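Local coordinates for sugar ABC transporter (Sugar-binding protein) (Bacillus halodurans, PDB 4YO7), which probably binds sugars or related polyols for uptake by an ABC transporter, and holds myo-inositol in its cleft, at residues G206-D211 against D237-G242; V278-D283 against Y311-P316. All blocks are in the same frame, centred on the assembly; numbering follows the deposited sequence.

Interaction 1 of 2, residues G206-D211 against D237-G242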
loop_
_atom_site.group_PDB
_atom_site.type_symbol
_atom_site.label_atom_id
_atom_site.label_comp_id
_atom_site.label_asym_id
_atom_site.label_seq_id
_atom_site.Cartn_x
_atom_site.Cartn_y
_atom_site.Cartn_z
ATOM N N GLY A 206 6.955 -9.052 -14.253
ATOM C CA GLY A 206 8.210 -8.649 -13.681
ATOM C C GLY A 206 7.993 -7.632 -12.590
ATOM O O GLY A 206 6.931 -7.031 -12.521
ATOM N N THR A 207 9.010 -7.416 -11.766
ATOM C CA THR A 207 8.902 -6.454 -10.663
ATOM C C THR A 207 9.559 -5.110 -10.991
ATOM O O THR A 207 10.678 -5.032 -11.536
ATOM C CB THR A 207 9.502 -7.017 -9.375
ATOM O OG1 THR A 207 9.380 -6.067 -8.311
ATOM C CG2 THR A 207 10.954 -7.369 -9.551
ATOM N N ALA A 208 8.855 -4.042 -10.646
ATOM C CA ALA A 208 9.431 -2.692 -10.706
ATOM C C ALA A 208 9.370 -2.030 -9.321
ATOM O O ALA A 208 9.442 -0.811 -9.187
ATOM C CB ALA A 208 8.750 -1.839 -11.786
ATOM N N LYS A 209 9.330 -2.867 -8.286
ATOM C CA LYS A 209 9.722 -2.464 -6.940
ATOM C C LYS A 209 8.939 -1.263 -6.395
ATOM O O LYS A 209 9.473 -0.474 -5.629
ATOM C CB LYS A 209 11.222 -2.160 -6.912
ATOM C CG LYS A 209 12.080 -3.318 -7.421
ATOM C CD LYS A 209 13.562 -2.955 -7.475
ATOM C CE LYS A 209 14.393 -4.104 -8.018
ATOM N NZ LYS A 209 14.880 -5.003 -6.957
ATOM N N PHE A 210 7.664 -1.176 -6.766
ATOM C CA PHE A 210 6.753 -0.083 -6.390
ATOM C C PHE A 210 7.262 1.294 -6.794
ATOM O O PHE A 210 6.753 2.315 -6.286
ATOM C CB PHE A 210 6.462 -0.098 -4.888
ATOM C CG PHE A 210 5.458 -1.139 -4.442
ATOM C CD1 PHE A 210 4.313 -1.428 -5.185
ATOM C CD2 PHE A 210 5.645 -1.795 -3.245
ATOM C CE1 PHE A 210 3.388 -2.333 -4.736
ATOM C CE2 PHE A 210 4.723 -2.713 -2.806
ATOM C CZ PHE A 210 3.595 -2.990 -3.566
ATOM N N ASP A 211 8.210 1.336 -7.741
ATOM C CA ASP A 211 8.948 2.556 -8.077
ATOM C C ASP A 211 8.657 3.078 -9.499
ATOM O O ASP A 211 8.578 2.300 -10.456
ATOM C CB ASP A 211 10.451 2.283 -7.904
ATOM C CG ASP A 211 11.292 3.506 -8.132
ATOM O OD1 ASP A 211 11.363 4.336 -7.210
ATOM O OD2 ASP A 211 11.873 3.638 -9.222
ATOM N N ASP A 237 0.297 2.599 -8.279
ATOM C CA ASP A 237 0.218 3.713 -9.210
ATOM C C ASP A 237 1.578 4.214 -9.662
ATOM O O ASP A 237 1.728 4.595 -10.829
ATOM C CB ASP A 237 -0.559 4.892 -8.585
ATOM C CG ASP A 237 -2.059 4.665 -8.538
ATOM O OD1 ASP A 237 -2.591 3.882 -9.367
ATOM O OD2 ASP A 237 -2.730 5.309 -7.690
ATOM N N GLU A 238 2.569 4.221 -8.773
ATOM C CA GLU A 238 3.881 4.723 -9.174
ATOM C C GLU A 238 4.429 3.933 -10.360
ATOM O O GLU A 238 4.931 4.519 -11.317
ATOM C CB GLU A 238 4.870 4.686 -8.012
ATOM C CG GLU A 238 4.676 5.815 -7.032
ATOM C CD GLU A 238 4.876 7.203 -7.688
ATOM O OE1 GLU A 238 6.014 7.511 -8.079
ATOM O OE2 GLU A 238 3.896 7.976 -7.823
HETATM N N MSE A 239 4.327 2.607 -10.320
HETATM C CA MSE A 239 4.833 1.816 -11.447
HETATM C C MSE A 239 4.047 2.082 -12.723
HETATM O O MSE A 239 4.641 2.195 -13.808
HETATM C CB MSE A 239 4.833 0.325 -11.114
HETATM C CG MSE A 239 5.882 0.008 -10.070
HETATM SE SE MSE A 239 5.953 -1.889 -9.651
HETATM C CE MSE A 239 4.129 -2.209 -9.075
ATOM N N ALA A 240 2.727 2.211 -12.591
ATOM C CA ALA A 240 1.866 2.498 -13.738
ATOM C C ALA A 240 2.245 3.822 -14.366
ATOM O O ALA A 240 2.288 3.938 -15.583
ATOM C CB ALA A 240 0.402 2.495 -13.325
ATOM N N LEU A 241 2.563 4.808 -13.533
ATOM C CA LEU A 241 2.955 6.130 -14.032
ATOM C C LEU A 241 4.288 6.060 -14.774
ATOM O O LEU A 241 4.502 6.748 -15.782
ATOM C CB LEU A 241 3.032 7.126 -12.874
ATOM C CG LEU A 241 1.672 7.485 -12.259
ATOM C CD1 LEU A 241 1.843 8.372 -11.024
ATOM C CD2 LEU A 241 0.712 8.167 -13.242
ATOM N N GLY A 242 5.191 5.212 -14.292
ATOM C CA GLY A 242 6.429 4.959 -15.005
ATOM C C GLY A 242 6.197 4.295 -16.353
ATOM O O GLY A 242 6.811 4.654 -17.351
#
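Selenomethionine Met-239, on the first turn of helix 237-249, packs over one face of the tight turn that follows strand 200-207, and much of this contact is wrapped around its side chain. Its chain runs straight out as far as SE, which packs against the turn backbone, 3.4 Å from Ala-208 C, and at a similar distance from Phe-210 N. Ala-208 CB rests 3.5 Å from the same SE. The chain then bends (chi3 -58°), which brings the terminal methyl to Phe-210, where CE lies 4.0 Å from CD1 and approaches the ring obliquely. Nearer the helix, CG of Met-239 passes 3.6 Å from Asp-211 N, an amide already engaged by Ala-208 O at 2.9 Å. That backbone bond closes a type I' turn, with Lys-209 and Phe-210 at its corners, both with positive phi.

The carbonyl of Phe-210 faces Glu-238, whose CB comes within 3.5 Å of Phe-210 O. This oxygen also accepts from Asn-236 ND2, while Asn-236 OD1 accepts from Met-239 N, so one amide joins the turn to the helix start. The carboxylate of Glu-238 curls off along its bent chain (chi1 -78°, chi2 -61°) to a salt bridge with Arg-212. Asp-211, whose backbone lies against Met-239, uses OD2 instead to cap Glu-214 N at the start of helix 212-224, and the same oxygen is also bonded to Ser-213 OG. Apolar packing thus joins the turn after strand 200-207 to the start of the helix that follows strand 231-234, both at the C-terminal ends of parallel strands, as in the alpha/beta lobes of periplasmic binding proteins, whose ligand cleft is lined by such loops and helix starts.

Interaction 2 of 2, residues V278-D283 against Y311-P316. With INS (1,2,3,4,5,6-hexahydroxy-cyclohexane), chain F.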
loop_
_atom_site.group_PDB
_atom_site.type_symbol
_atom_site.label_atom_id
_atom_site.label_comp_id
_atom_site.label_asym_id
_atom_site.label_seq_id
_atom_site.Cartn_x
_atom_site.Cartn_y
_atom_site.Cartn_z
ATOM N N VAL A 278 -7.376 2.912 -15.185
ATOM C CA VAL A 278 -7.936 2.282 -14.000
ATOM C C VAL A 278 -7.025 2.536 -12.827
ATOM O O VAL A 278 -5.808 2.434 -12.964
ATOM C CB VAL A 278 -8.089 0.754 -14.197
ATOM C CG1 VAL A 278 -8.622 0.082 -12.920
ATOM C CG2 VAL A 278 -8.970 0.428 -15.388
ATOM N N THR A 279 -7.584 2.886 -11.675
ATOM C CA THR A 279 -6.846 2.710 -10.448
ATOM C C THR A 279 -7.829 2.319 -9.369
ATOM O O THR A 279 -9.008 2.084 -9.638
ATOM C CB THR A 279 -5.994 3.971 -10.073
ATOM O OG1 THR A 279 -5.213 3.700 -8.900
ATOM C CG2 THR A 279 -6.825 5.201 -9.821
ATOM N N VAL A 280 -7.314 2.166 -8.161
ATOM C CA VAL A 280 -8.097 1.684 -7.049
ATOM C C VAL A 280 -7.719 2.486 -5.812
ATOM O O VAL A 280 -6.576 2.457 -5.375
ATOM C CB VAL A 280 -7.873 0.184 -6.794
ATOM C CG1 VAL A 280 -8.771 -0.301 -5.647
ATOM C CG2 VAL A 280 -8.129 -0.635 -8.060
ATOM N N PHE A 281 -8.698 3.209 -5.254
ATOM C CA PHE A 281 -8.449 4.051 -4.093
ATOM C C PHE A 281 -8.108 3.240 -2.862
ATOM O O PHE A 281 -8.862 2.352 -2.468
ATOM C CB PHE A 281 -9.680 4.927 -3.834
ATOM C CG PHE A 281 -9.608 5.755 -2.569
ATOM C CD1 PHE A 281 -8.781 6.864 -2.490
ATOM C CD2 PHE A 281 -10.419 5.450 -1.474
ATOM C CE1 PHE A 281 -8.735 7.627 -1.328
ATOM C CE2 PHE A 281 -10.377 6.216 -0.327
ATOM C CZ PHE A 281 -9.543 7.302 -0.259
ATOM N N GLN A 282 -6.951 3.572 -2.273
ATOM C CA GLN A 282 -6.545 3.107 -0.959
ATOM C C GLN A 282 -6.512 4.339 -0.057
ATOM O O GLN A 282 -5.909 5.356 -0.384
ATOM C CB GLN A 282 -5.175 2.409 -0.984
ATOM C CG GLN A 282 -4.935 1.637 0.297
ATOM C CD GLN A 282 -3.604 0.963 0.458
ATOM O OE1 GLN A 282 -3.387 0.316 1.476
ATOM N NE2 GLN A 282 -2.699 1.124 -0.489
ATOM N N ASP A 283 -7.175 4.234 1.076
ATOM C CA ASP A 283 -7.438 5.392 1.921
ATOM C C ASP A 283 -6.276 5.643 2.872
ATOM O O ASP A 283 -6.293 5.188 4.023
ATOM C CB ASP A 283 -8.728 5.158 2.685
ATOM C CG ASP A 283 -9.210 6.388 3.445
ATOM O OD1 ASP A 283 -8.583 7.463 3.376
ATOM O OD2 ASP A 283 -10.259 6.270 4.109
ATOM N N TYR A 311 -11.066 -0.918 -0.245
ATOM C CA TYR A 311 -10.593 -0.396 -1.508
ATOM C C TYR A 311 -11.797 0.010 -2.382
ATOM O O TYR A 311 -12.862 -0.608 -2.274
ATOM C CB TYR A 311 -9.779 -1.448 -2.244
ATOM C CG TYR A 311 -8.345 -1.649 -1.822
ATOM C CD1 TYR A 311 -7.365 -0.741 -2.191
ATOM C CD2 TYR A 311 -7.960 -2.782 -1.137
ATOM C CE1 TYR A 311 -6.038 -0.947 -1.876
ATOM C CE2 TYR A 311 -6.630 -2.998 -0.801
ATOM C CZ TYR A 311 -5.677 -2.069 -1.191
ATOM O OH TYR A 311 -4.357 -2.273 -0.899
ATOM N N GLU A 312 -11.634 1.016 -3.246
ATOM C CA GLU A 312 -12.716 1.460 -4.144
ATOM C C GLU A 312 -12.216 1.660 -5.568
ATOM O O GLU A 312 -11.239 2.368 -5.798
ATOM C CB GLU A 312 -13.341 2.766 -3.631
ATOM C CG GLU A 312 -13.799 2.706 -2.171
ATOM C CD GLU A 312 -14.366 4.020 -1.655
ATOM O OE1 GLU A 312 -14.837 4.846 -2.463
ATOM O OE2 GLU A 312 -14.352 4.223 -0.422
ATOM N N LEU A 313 -12.911 1.065 -6.532
ATOM C CA LEU A 313 -12.536 1.206 -7.933
ATOM C C LEU A 313 -12.668 2.650 -8.382
ATOM O O LEU A 313 -13.681 3.296 -8.114
ATOM C CB LEU A 313 -13.407 0.317 -8.821
ATOM C CG LEU A 313 -13.126 0.384 -10.321
ATOM C CD1 LEU A 313 -11.740 -0.181 -10.659
ATOM C CD2 LEU A 313 -14.212 -0.351 -11.090
ATOM N N VAL A 314 -11.650 3.152 -9.080
ATOM C CA VAL A 314 -11.700 4.493 -9.651
ATOM C C VAL A 314 -11.531 4.439 -11.169
ATOM O O VAL A 314 -10.577 3.829 -11.685
ATOM C CB VAL A 314 -10.609 5.408 -9.065
ATOM C CG1 VAL A 314 -10.798 6.848 -9.575
ATOM C CG2 VAL A 314 -10.615 5.360 -7.538
ATOM N N THR A 315 -12.457 5.073 -11.874
ATOM C CA THR A 315 -12.407 5.156 -13.330
ATOM C C THR A 315 -12.707 6.599 -13.725
ATOM O O THR A 315 -13.100 7.396 -12.886
ATOM C CB THR A 315 -13.422 4.207 -14.003
ATOM O OG1 THR A 315 -14.755 4.682 -13.774
ATOM C CG2 THR A 315 -13.283 2.785 -13.465
ATOM N N PRO A 316 -12.524 6.934 -15.006
ATOM C CA PRO A 316 -12.750 8.327 -15.416
ATOM C C PRO A 316 -14.168 8.798 -15.117
ATOM O O PRO A 316 -14.417 9.995 -15.026
ATOM C CB PRO A 316 -12.465 8.289 -16.921
ATOM C CG PRO A 316 -11.478 7.181 -17.054
ATOM C CD PRO A 316 -11.927 6.137 -16.086
HETATM C C1 INS F . 3.608 0.588 -0.271
HETATM C C2 INS F . 3.409 1.637 -1.360
HETATM C C3 INS F . 2.280 1.179 -2.284
HETATM C C4 INS F . 0.970 0.986 -1.511
HETATM C C5 INS F . 1.197 -0.041 -0.382
HETATM C C6 INS F . 2.327 0.420 0.527
HETATM O O1 INS F . 4.660 0.997 0.646
HETATM O O2 INS F . 3.043 2.860 -0.723
HETATM O O3 INS F . 2.136 2.212 -3.304
HETATM O O4 INS F . -0.035 0.453 -2.386
HETATM O O5 INS F . -0.007 -0.118 0.401
HETATM O O6 INS F . 2.548 -0.633 1.544
#
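Gln-282 and Tyr-311 lie side by side and point the same way, with Gln-282 CG 3.6 Å from Tyr-311 CE1. The amide plane is turned 42° from the ring plane. Extended throughout, with CG opposite the main-chain nitrogen (chi1 -166°), Gln-282 delivers NE2 to myo-inositol: it donates to O5 at 3.1 Å in a nearly straight bond (164°) and weakly to O4 at 3.3 Å. Its OE1 is bonded to Gln-287 NE2, which helps to fix which way the amide faces. Val-280 crosses Tyr-311 at about a right angle, its CG1 3.7 Å from Tyr-311 CB, and the phenol hydroxyl is hydrogen-bonded to Arg-186, which also bonds the inositol. With an alanine at Tyr-311, a gap would probably open beside Gln-282 and Val-280, and Arg-186 would lose its phenolic partner.

Further out, the antiparallel strands 279-281 and 312-314 hold both residues in register. Phe-281 N donates to Glu-312 O at 2.7 Å and Glu-312 N donates back to Phe-281 O; Thr-279 and Val-314 form the other reciprocal pair. A polar ligand contact therefore rests on an apolar flank and a hydrogen-bonded strand pair, which is likely to limit the freedom of the amide to turn.

In the fold
Interactions 1 and 2 follow one another along the chain, with centres about 16 Å apart, and are joined directly by a probable hydrogen bond between Asp-237 OD1 and Thr-279 OG1 at 2.7 Å. Interaction 2 contributes Gln-282 to the myo-inositol pocket, whereas interaction 1 only borders it, the side chain of Phe-210 coming to about 4 Å from the ligand (nearest atoms). Asn-236, next to the helix of interaction 1, is bonded through ND2 both to Phe-210 O and to the inositol. Asp-262, which also bonds the inositol, pairs through its backbone with Val-280 and Gln-282 of interaction 2.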